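Local coordinates for agmatine N-acetyltransferase (Drosophila melanogaster, PDB 7CIW), which transfers an acetyl group from acetyl-coenzyme A to the amine of agmatine, and probably also acylates arylalkylamines such as serotonin and dopamine, at residues I9-V14 / T61-L66; G17-L22 / F52-V57; A73-G78 / H129-D134. The protein carries 1 engineered substitution. All coordinates share one frame; numbering follows the deposited sequence.

Contact 1. Residues I9-V14 / T61-L66; sequences IVVRQV and TCFVAL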
loop_
_atom_site.group_PDB
_atom_site.type_symbol
_atom_site.label_atom_id
_atom_site.label_comp_id
_atom_site.label_asym_id
_atom_site.label_seq_id
_atom_site.Cartn_x
_atom_site.Cartn_y
_atom_site.Cartn_z
ATOM N N ILE A 9 -22.628 3.672 -0.850
ATOM C CA ILE A 9 -21.280 3.205 -1.144
ATOM C C ILE A 9 -21.269 1.685 -1.106
ATOM O O ILE A 9 -21.751 1.075 -0.146
ATOM C CB ILE A 9 -20.239 3.799 -0.182
ATOM C CG1 ILE A 9 -20.241 5.322 -0.297
ATOM C CG2 ILE A 9 -18.859 3.269 -0.529
ATOM C CD1 ILE A 9 -19.427 6.004 0.761
ATOM N N VAL A 10 -20.729 1.082 -2.158
ATOM C CA VAL A 10 -20.636 -0.363 -2.307
ATOM C C VAL A 10 -19.172 -0.702 -2.514
ATOM O O VAL A 10 -18.475 -0.009 -3.259
ATOM C CB VAL A 10 -21.460 -0.874 -3.508
ATOM C CG1 VAL A 10 -21.503 -2.401 -3.517
ATOM C CG2 VAL A 10 -22.848 -0.277 -3.502
ATOM N N VAL A 11 -18.709 -1.767 -1.873
ATOM C CA VAL A 11 -17.352 -2.258 -2.089
ATOM C C VAL A 11 -17.394 -3.371 -3.131
ATOM O O VAL A 11 -18.229 -4.282 -3.054
ATOM C CB VAL A 11 -16.722 -2.739 -0.771
ATOM C CG1 VAL A 11 -15.426 -3.488 -1.032
ATOM C CG2 VAL A 11 -16.466 -1.554 0.134
ATOM N N ARG A 12 -16.518 -3.280 -4.128
ATOM C CA ARG A 12 -16.443 -4.264 -5.199
ATOM C C ARG A 12 -14.997 -4.678 -5.410
ATOM O O ARG A 12 -14.064 -3.931 -5.122
ATOM C CB ARG A 12 -16.993 -3.725 -6.530
ATOM C CG ARG A 12 -18.383 -3.137 -6.454
ATOM C CD ARG A 12 -19.434 -4.230 -6.509
ATOM N NE ARG A 12 -19.378 -5.022 -7.740
ATOM C CZ ARG A 12 -19.887 -4.634 -8.909
ATOM N NH1 ARG A 12 -20.499 -3.461 -9.012
ATOM N NH2 ARG A 12 -19.786 -5.421 -9.974
ATOM N N GLN A 13 -14.829 -5.874 -5.956
ATOM C CA GLN A 13 -13.515 -6.325 -6.382
ATOM C C GLN A 13 -13.177 -5.704 -7.729
ATOM O O GLN A 13 -14.024 -5.632 -8.625
ATOM C CB GLN A 13 -13.496 -7.848 -6.477
ATOM C CG GLN A 13 -12.158 -8.469 -6.804
ATOM C CD GLN A 13 -12.286 -9.971 -6.953
ATOM O OE1 GLN A 13 -12.815 -10.459 -7.947
ATOM N NE2 GLN A 13 -11.834 -10.709 -5.950
ATOM N N VAL A 14 -11.933 -5.242 -7.869
ATOM C CA VAL A 14 -11.469 -4.735 -9.154
ATOM C C VAL A 14 -11.294 -5.903 -10.111
ATOM O O VAL A 14 -10.578 -6.869 -9.813
ATOM C CB VAL A 14 -10.157 -3.956 -8.992
ATOM C CG1 VAL A 14 -9.687 -3.413 -10.342
ATOM C CG2 VAL A 14 -10.331 -2.830 -7.990
ATOM N N THR A 61 -7.368 -9.359 -5.059
ATOM C CA THR A 61 -7.085 -8.790 -3.749
ATOM C C THR A 61 -7.112 -7.267 -3.793
ATOM O O THR A 61 -6.575 -6.611 -2.893
ATOM C CB THR A 61 -5.730 -9.289 -3.253
ATOM O OG1 THR A 61 -4.783 -9.197 -4.322
ATOM C CG2 THR A 61 -5.844 -10.737 -2.813
ATOM N N CYS A 62 -7.723 -6.700 -4.824
ATOM C CA CYS A 62 -7.830 -5.260 -5.003
ATOM C C CYS A 62 -9.307 -4.893 -4.978
ATOM O O CYS A 62 -10.114 -5.549 -5.645
ATOM C CB CYS A 62 -7.199 -4.848 -6.327
ATOM S SG CYS A 62 -5.421 -5.098 -6.348
ATOM N N PHE A 63 -9.668 -3.883 -4.179
ATOM C CA PHE A 63 -11.068 -3.536 -3.968
ATOM C C PHE A 63 -11.275 -2.035 -4.087
ATOM O O PHE A 63 -10.380 -1.246 -3.793
ATOM C CB PHE A 63 -11.564 -4.024 -2.595
ATOM C CG PHE A 63 -11.434 -5.504 -2.413
ATOM C CD1 PHE A 63 -12.459 -6.352 -2.788
ATOM C CD2 PHE A 63 -10.279 -6.046 -1.884
ATOM C CE1 PHE A 63 -12.335 -7.727 -2.630
ATOM C CE2 PHE A 63 -10.148 -7.412 -1.720
ATOM C CZ PHE A 63 -11.177 -8.253 -2.103
ATOM N N VAL A 64 -12.476 -1.650 -4.530
ATOM C CA VAL A 64 -12.852 -0.245 -4.607
ATOM C C VAL A 64 -14.191 -0.025 -3.926
ATOM O O VAL A 64 -15.043 -0.916 -3.869
ATOM C CB VAL A 64 -12.908 0.260 -6.064
ATOM C CG1 VAL A 64 -11.506 0.296 -6.659
ATOM C CG2 VAL A 64 -13.847 -0.599 -6.914
ATOM N N ALA A 65 -14.376 1.187 -3.416
ATOM C CA ALA A 65 -15.681 1.662 -2.974
ATOM C C ALA A 65 -16.279 2.538 -4.068
ATOM O O ALA A 65 -15.608 3.439 -4.583
ATOM C CB ALA A 65 -15.564 2.446 -1.664
ATOM N N LEU A 66 -17.527 2.246 -4.431
ATOM C CA LEU A 66 -18.234 2.879 -5.533
ATOM C C LEU A 66 -19.391 3.704 -5.000
ATOM O O LEU A 66 -20.100 3.272 -4.090
ATOM C CB LEU A 66 -18.805 1.839 -6.503
ATOM C CG LEU A 66 -17.893 0.979 -7.353
ATOM C CD1 LEU A 66 -18.738 0.016 -8.199
ATOM C CD2 LEU A 66 -17.047 1.874 -8.229
HETATM O O HOH W 1 -8.431 -7.523 -7.721
#
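F63 presents the edge of its ring to the strand beside it: the carbonyl O of R12 lies near the ring plane, 3.7 Å from F63 CD1. Q13 CA and V11 CG1 approach the same ring obliquely, and Q13 CB sits 4.0 Å from F63 CE1. With CG anti to its own carbonyl carbon (chi1 -59°), F63 starts its ring on the side of its backbone N. The R12 guanidinium has L66 CD1 obliquely beside it; that methyl also touches R12 CG at 3.6 Å. An alanine at F63 would lose the ring contacts of CD1 and CE1 with R12 O and with Q13 CA and CB, probably leaving a gap beside Q13 and T149. V10, R12, V64 and L66 share one face of the sheet; V14, just past the strand, crosses V64 at about a right angle, V14 CG2 meeting V64 CG1 at 3.6 Å. Paired backbone bonds join V10 to L66 and R12 to V64, and a further bond runs from V14 N to C62 O at 2.9 Å. V11 and F63 turn to the other face, against L146 and T149 of helix 142-156. The strands run antiparallel, 149° between their N-to-C directions, matching the first two core strands of the GNAT fold, which are adjacent in the sheet although three helices intervene in sequence.

Contact 2. Residues G17-L22 / F52-V57; sequences GETEQL and FLLSNV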
loop_
_atom_site.group_PDB
_atom_site.type_symbol
_atom_site.label_atom_id
_atom_site.label_comp_id
_atom_site.label_asym_id
_atom_site.label_seq_id
_atom_site.Cartn_x
_atom_site.Cartn_y
_atom_site.Cartn_z
ATOM N N GLY A 17 -9.666 -5.976 -16.402
ATOM C CA GLY A 17 -10.450 -5.362 -17.458
ATOM C C GLY A 17 -11.340 -4.263 -16.914
ATOM O O GLY A 17 -12.522 -4.167 -17.258
ATOM N N GLU A 18 -10.759 -3.426 -16.055
ATOM C CA GLU A 18 -11.449 -2.350 -15.356
ATOM C C GLU A 18 -10.369 -1.587 -14.603
ATOM O O GLU A 18 -10.638 -0.741 -13.739
ATOM C CB GLU A 18 -12.537 -2.909 -14.432
ATOM C CG GLU A 18 -13.337 -1.884 -13.640
ATOM C CD GLU A 18 -13.384 -2.232 -12.167
ATOM O OE1 GLU A 18 -13.214 -1.323 -11.318
ATOM O OE2 GLU A 18 -13.585 -3.430 -11.868
ATOM N N THR A 19 -9.120 -1.879 -14.959
ATOM C CA THR A 19 -7.998 -1.265 -14.272
ATOM C C THR A 19 -7.855 0.216 -14.590
ATOM O O THR A 19 -7.206 0.933 -13.823
ATOM C CB THR A 19 -6.698 -1.993 -14.618
ATOM O OG1 THR A 19 -6.490 -1.968 -16.031
ATOM C CG2 THR A 19 -6.759 -3.445 -14.145
ATOM N N GLU A 20 -8.426 0.701 -15.696
ATOM C CA GLU A 20 -8.208 2.106 -16.025
ATOM C C GLU A 20 -8.894 3.019 -15.021
ATOM O O GLU A 20 -8.303 4.013 -14.575
ATOM C CB GLU A 20 -8.686 2.428 -17.435
ATOM C CG GLU A 20 -8.346 3.853 -17.820
ATOM C CD GLU A 20 -8.820 4.212 -19.209
ATOM O OE1 GLU A 20 -8.015 4.100 -20.159
ATOM O OE2 GLU A 20 -9.997 4.607 -19.344
ATOM N N GLN A 21 -10.138 2.704 -14.658
ATOM C CA GLN A 21 -10.834 3.515 -13.670
ATOM C C GLN A 21 -10.090 3.508 -12.343
ATOM O O GLN A 21 -9.989 4.540 -11.675
ATOM C CB GLN A 21 -12.261 3.002 -13.481
ATOM C CG GLN A 21 -13.217 3.365 -14.619
ATOM C CD GLN A 21 -13.003 4.771 -15.144
ATOM O OE1 GLN A 21 -12.964 5.738 -14.379
ATOM N NE2 GLN A 21 -12.851 4.894 -16.466
ATOM N N LEU A 22 -9.561 2.347 -11.947
ATOM C CA LEU A 22 -8.796 2.267 -10.703
ATOM C C LEU A 22 -7.576 3.170 -10.758
ATOM O O LEU A 22 -7.290 3.907 -9.811
ATOM C CB LEU A 22 -8.371 0.821 -10.437
ATOM C CG LEU A 22 -7.313 0.611 -9.345
ATOM C CD1 LEU A 22 -7.851 1.061 -7.982
ATOM C CD2 LEU A 22 -6.871 -0.857 -9.285
ATOM N N PHE A 52 3.129 -1.884 -11.435
ATOM C CA PHE A 52 3.234 -2.802 -10.308
ATOM C C PHE A 52 1.938 -2.844 -9.512
ATOM O O PHE A 52 1.465 -3.924 -9.135
ATOM C CB PHE A 52 4.378 -2.428 -9.382
ATOM C CG PHE A 52 4.307 -3.163 -8.077
ATOM C CD1 PHE A 52 4.443 -4.545 -8.056
ATOM C CD2 PHE A 52 4.005 -2.507 -6.901
ATOM C CE1 PHE A 52 4.345 -5.254 -6.873
ATOM C CE2 PHE A 52 3.902 -3.218 -5.706
ATOM C CZ PHE A 52 4.072 -4.596 -5.704
ATOM N N LEU A 53 1.364 -1.677 -9.213
ATOM C CA LEU A 53 0.089 -1.681 -8.502
ATOM C C LEU A 53 -0.936 -2.506 -9.261
ATOM O O LEU A 53 -1.609 -3.371 -8.685
ATOM C CB LEU A 53 -0.409 -0.248 -8.285
ATOM C CG LEU A 53 0.321 0.529 -7.188
ATOM C CD1 LEU A 53 -0.463 1.776 -6.800
ATOM C CD2 LEU A 53 0.567 -0.357 -5.968
ATOM N N LEU A 54 -1.037 -2.286 -10.576
ATOM C CA LEU A 54 -2.045 -2.990 -11.350
ATOM C C LEU A 54 -1.729 -4.472 -11.490
ATOM O O LEU A 54 -2.644 -5.264 -11.740
ATOM C CB LEU A 54 -2.191 -2.332 -12.723
ATOM C CG LEU A 54 -2.781 -0.920 -12.678
ATOM C CD1 LEU A 54 -2.926 -0.374 -14.111
ATOM C CD2 LEU A 54 -4.127 -0.880 -11.923
ATOM N N SER A 55 -0.466 -4.867 -11.314
ATOM C CA SER A 55 -0.118 -6.283 -11.371
ATOM C C SER A 55 -0.759 -7.087 -10.246
ATOM O O SER A 55 -0.721 -8.320 -10.285
ATOM C CB SER A 55 1.402 -6.459 -11.337
ATOM O OG SER A 55 1.934 -6.266 -10.038
ATOM N N ASN A 56 -1.346 -6.427 -9.252
ATOM C CA ASN A 56 -2.022 -7.133 -8.178
ATOM C C ASN A 56 -3.479 -7.421 -8.479
ATOM O O ASN A 56 -4.087 -8.232 -7.774
ATOM C CB ASN A 56 -1.919 -6.324 -6.878
ATOM C CG ASN A 56 -0.515 -6.204 -6.408
ATOM O OD1 ASN A 56 0.059 -7.159 -5.878
ATOM N ND2 ASN A 56 0.078 -5.035 -6.618
ATOM N N VAL A 57 -4.048 -6.780 -9.504
ATOM C CA VAL A 57 -5.463 -6.993 -9.815
ATOM C C VAL A 57 -5.783 -8.454 -10.101
ATOM O O VAL A 57 -6.821 -8.937 -9.625
ATOM C CB VAL A 57 -5.905 -6.040 -10.935
ATOM C CG1 VAL A 57 -7.326 -6.370 -11.395
ATOM C CG2 VAL A 57 -5.815 -4.594 -10.436
#
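T19 and L54 meet with the leucine fork spread against the threonine: both L54 methyls reach the same carbon, CD2 lying 3.9 Å from T19 CB and CD1 slightly farther. The threonine methyl serves a second partner. T19 CG2, anti to the carbonyl carbon, touches V57 CG2 at 4.0 Å, and the two side chains cross obliquely. L22, one turn further along helix 19-30, takes another course, sliding past L54 and V57 with its direction opposed to theirs. Its CD2 is the shared point, 3.8 Å from L54 CD2 and 4.1 Å from V57 CG2. L54 and V57 are brought to the same side by the type I turn that they bracket, closed by V57 N bonding to L54 O at 3.0 Å. The carbonyls just before the turn are taken up as well: N56 grips L53 O twice, through N and ND2, both from the same face of the carbonyl plane, while S55 OG bonds to F52 O at 2.6 Å. L22 continues inward onto V64 and A74 of the sheet, and V57 onto V14. No hydrogen bond spans the two segments. Carbon meets carbon throughout, so the start of one helix and the end of another are held together here by van der Waals contact of aliphatic carbons, without directional bonds, while the S55 and N56 side chains bond to carbonyls of their own segment.

Contact 3. Residues A73-G78 / H129-D134; sequences AAVVAG and HALGVD. With G0R (N-(4-carbamimidamidobutyl)ethanamide), chain C; COA (coenzyme A), chain B.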
loop_
_atom_site.group_PDB
_atom_site.type_symbol
_atom_site.label_atom_id
_atom_site.label_comp_id
_atom_site.label_asym_id
_atom_site.label_seq_id
_atom_site.Cartn_x
_atom_site.Cartn_y
_atom_site.Cartn_z
ATOM N N ALA A 73 -12.770 5.242 -3.185
ATOM C CA ALA A 73 -11.718 4.713 -2.330
ATOM C C ALA A 73 -11.207 3.428 -2.968
ATOM O O ALA A 73 -11.927 2.770 -3.719
ATOM C CB ALA A 73 -12.220 4.456 -0.903
ATOM N N ALA A 74 -9.965 3.073 -2.664
ATOM C CA ALA A 74 -9.395 1.875 -3.263
ATOM C C ALA A 74 -8.312 1.299 -2.368
ATOM O O ALA A 74 -7.616 2.032 -1.663
ATOM C CB ALA A 74 -8.796 2.164 -4.649
ATOM N N VAL A 75 -8.156 -0.024 -2.433
ATOM C CA VAL A 75 -7.055 -0.716 -1.771
ATOM C C VAL A 75 -6.452 -1.717 -2.747
ATOM O O VAL A 75 -7.168 -2.377 -3.508
ATOM C CB VAL A 75 -7.527 -1.384 -0.454
ATOM C CG1 VAL A 75 -8.585 -2.480 -0.720
ATOM C CG2 VAL A 75 -6.331 -1.909 0.373
ATOM N N VAL A 76 -5.128 -1.778 -2.776
ATOM C CA VAL A 76 -4.397 -2.695 -3.639
ATOM C C VAL A 76 -3.554 -3.568 -2.730
ATOM O O VAL A 76 -2.780 -3.050 -1.918
ATOM C CB VAL A 76 -3.520 -1.944 -4.654
ATOM C CG1 VAL A 76 -2.619 -2.917 -5.409
ATOM C CG2 VAL A 76 -4.381 -1.148 -5.620
ATOM N N ALA A 77 -3.715 -4.882 -2.841
ATOM C CA ALA A 77 -2.972 -5.807 -1.996
ATOM C C ALA A 77 -2.508 -6.980 -2.845
ATOM O O ALA A 77 -3.078 -7.274 -3.898
ATOM C CB ALA A 77 -3.819 -6.294 -0.814
ATOM N N GLY A 78 -1.449 -7.643 -2.390
ATOM C CA GLY A 78 -0.980 -8.837 -3.054
ATOM C C GLY A 78 -0.131 -9.710 -2.157
ATOM O O GLY A 78 0.323 -9.288 -1.091
ATOM N N HIS A 129 -0.436 -2.820 -0.633
ATOM C CA HIS A 129 0.464 -1.952 -1.380
ATOM C C HIS A 129 -0.044 -0.524 -1.538
ATOM O O HIS A 129 0.771 0.384 -1.731
ATOM C CB HIS A 129 0.732 -2.543 -2.774
ATOM C CG HIS A 129 1.509 -3.819 -2.741
ATOM N ND1 HIS A 129 2.834 -3.868 -2.367
ATOM C CD2 HIS A 129 1.146 -5.096 -3.014
ATOM C CE1 HIS A 129 3.256 -5.119 -2.424
ATOM N NE2 HIS A 129 2.248 -5.886 -2.798
ATOM N N ALA A 130 -1.352 -0.301 -1.470
ATOM C CA ALA A 130 -1.868 1.056 -1.633
ATOM C C ALA A 130 -3.245 1.157 -1.002
ATOM O O ALA A 130 -4.028 0.212 -1.070
ATOM C CB ALA A 130 -1.939 1.436 -3.115
ATOM N N LEU A 131 -3.510 2.292 -0.357
ATOM C CA LEU A 131 -4.809 2.599 0.240
ATOM C C LEU A 131 -5.064 4.084 0.058
ATOM O O LEU A 131 -4.247 4.896 0.495
ATOM C CB LEU A 131 -4.819 2.230 1.721
ATOM C CG LEU A 131 -6.152 2.479 2.416
ATOM C CD1 LEU A 131 -7.179 1.468 1.953
ATOM C CD2 LEU A 131 -5.952 2.409 3.927
ATOM N N GLY A 132 -6.188 4.446 -0.564
ATOM C CA GLY A 132 -6.520 5.853 -0.752
ATOM C C GLY A 132 -8.014 6.071 -0.704
ATOM O O GLY A 132 -8.797 5.200 -1.092
ATOM N N VAL A 133 -8.412 7.244 -0.201
ATOM C CA VAL A 133 -9.809 7.653 -0.087
ATOM C C VAL A 133 -9.935 9.060 -0.661
ATOM O O VAL A 133 -9.091 9.917 -0.380
ATOM C CB VAL A 133 -10.299 7.623 1.376
ATOM C CG1 VAL A 133 -11.722 8.151 1.472
ATOM C CG2 VAL A 133 -10.256 6.202 1.933
ATOM N N ASP A 134 -10.964 9.280 -1.483
ATOM C CA ASP A 134 -11.302 10.608 -1.983
ATOM C C ASP A 134 -11.395 11.585 -0.815
ATOM O O ASP A 134 -12.067 11.288 0.182
ATOM C CB ASP A 134 -12.637 10.529 -2.737
ATOM C CG ASP A 134 -13.020 11.822 -3.462
ATOM O OD1 ASP A 134 -12.928 12.925 -2.891
ATOM O OD2 ASP A 134 -13.479 11.712 -4.614
HETATM C C10 G0R C . 3.992 3.445 -4.686
HETATM N N12 G0R C . 4.319 4.830 -4.998
HETATM C C1 G0R C . -0.818 1.287 1.974
HETATM C C2 G0R C . 0.070 2.282 1.230
HETATM C C5 G0R C . 2.390 3.152 0.729
HETATM C C6 G0R C . 3.097 2.468 -0.444
HETATM C C7 G0R C . 4.188 3.344 -1.070
HETATM C C8 G0R C . 3.829 4.007 -2.405
HETATM N N4 G0R C . 1.505 2.227 1.418
HETATM N N9 G0R C . 3.774 3.072 -3.506
HETATM N N11 G0R C . 3.908 2.469 -5.744
HETATM O O3 G0R C . -0.413 3.080 0.497
HETATM N N1A COA B . -5.323 14.554 5.840
HETATM C C2A COA B . -5.865 15.168 6.929
HETATM N N3A COA B . -6.715 14.482 7.764
HETATM C C4A COA B . -7.021 13.199 7.514
HETATM C C5A COA B . -6.488 12.600 6.438
HETATM C C6A COA B . -5.631 13.292 5.606
HETATM N N6A COA B . -4.818 13.068 4.342
HETATM N N7A COA B . -6.926 11.317 6.377
HETATM C C8A COA B . -7.743 11.109 7.419
HETATM N N9A COA B . -7.791 12.255 8.115
HETATM C C1B COA B . -8.462 12.663 9.204
HETATM C C2B COA B . -9.968 12.518 8.874
HETATM O O2B COA B . -10.492 13.685 8.127
HETATM C C3B COA B . -10.574 12.291 10.057
HETATM O O3B COA B . -10.681 13.456 10.919
HETATM P P3B COA B . -12.013 14.452 10.963
HETATM O O7A COA B . -13.270 13.664 10.648
HETATM O O8A COA B . -12.083 15.156 12.322
HETATM O O9A COA B . -11.768 15.490 9.878
HETATM C C4B COA B . -9.505 11.355 10.864
HETATM O O4B COA B . -8.302 11.633 10.376
HETATM C C5B COA B . -9.844 9.888 10.756
HETATM O O5B COA B . -10.206 9.628 9.406
HETATM P P1A COA B . -10.150 8.071 8.786
HETATM O O1A COA B . -9.353 7.100 9.660
HETATM O O2A COA B . -11.569 7.597 8.508
HETATM O O3A COA B . -9.314 8.242 7.386
HETATM P P2A COA B . -9.740 7.682 5.902
HETATM O O4A COA B . -10.939 8.424 5.392
HETATM O O5A COA B . -9.930 6.184 5.960
HETATM O O6A COA B . -8.407 8.109 5.037
HETATM C CBP COA B . -6.326 7.575 4.171
HETATM C CCP COA B . -7.173 7.596 5.417
HETATM C CDP COA B . -6.902 6.464 3.228
HETATM C CEP COA B . -4.869 7.250 4.530
HETATM C CAP COA B . -6.379 8.964 3.539
HETATM O OAP COA B . -5.718 9.869 4.390
HETATM C C9P COA B . -5.710 9.051 2.153
HETATM O O9P COA B . -6.231 8.646 1.159
HETATM N N8P COA B . -4.412 9.689 2.066
HETATM C C7P COA B . -3.723 9.875 0.775
HETATM C C6P COA B . -3.009 8.573 0.209
HETATM C C5P COA B . -2.195 8.002 1.343
HETATM O O5P COA B . -1.377 8.655 1.937
HETATM N N4P COA B . -2.469 6.574 1.672
HETATM C C3P COA B . -1.832 5.849 2.760
HETATM C C2P COA B . -0.335 5.622 2.540
HETATM S S1P COA B . 0.052 4.513 3.929
#
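A74 and G132 exchange a pair of backbone hydrogen bonds, A74 N to G132 O at 2.9 Å and its reciprocal, in an antiparallel ladder whose strand axes lie at 171°. At V76 the regular pairing breaks: H129 N and A130 N both donate to V76 O, the first at 2.7 Å, while V76 N returns a bond to A130 O. Two residues facing one make this a classic beta bulge. Beyond it the L131 amide turns to the bound N-acetylagmatine, giving a weak bond from L131 N to O3 at 3.3 Å, consistent with the carbonyl-polarising role this strand plays in GNAT enzymes. Coenzyme A takes the next positions as if it were a neighbouring strand: its N4P donates to L131 O at 2.7 Å, and V133 N donates to its O9P at 2.9 Å.

Among the side chains, L131 has CG anti to its backbone N (chi1 -178°), and this together with a chi2 of 71° brings CD1 to V75 CB at 3.7 Å, the two side chains crossing obliquely. V133 CG2 lies between A73 CB and the pantetheine methyl CDP, the latter 3.6 Å away. On the opposite face V76 and A130 touch through their CB atoms. H129 CD2 approaches G78 N obliquely, with the A77 carbonyl carbon at the ring edge.

L53 of helix 47-54 covers V76, H129 and A130, and L22 and F25 of helix 19-30 cover A74. Across the sheet, L146 and V150 of helix 142-156 pack on A73, V75 and A77, while strand 62-67 flanks segment 73-78 on the side away from segment 129-134.

The three contacts lie close together, their centres about 10 to 12 Å apart. Contacts 1 and 3 belong to one mixed sheet, where strands 62-67 and 70-80 are neighbours; T61 OG1 also bonds to A77 O at 2.6 Å. Along the chain, contact 2 is nested inside the loop closed by contact 1, and contact 3 opens after both. Contact 2 joins the first and last of the three helices that intervene, 19-30 and 47-54, and it meets contact 3 where the F52 ring stands edge-to-face with H129. Together they lead from strands 10-13 and 62-67, toward one side of the GNAT sheet, to strand 125-133, which binds both ligands.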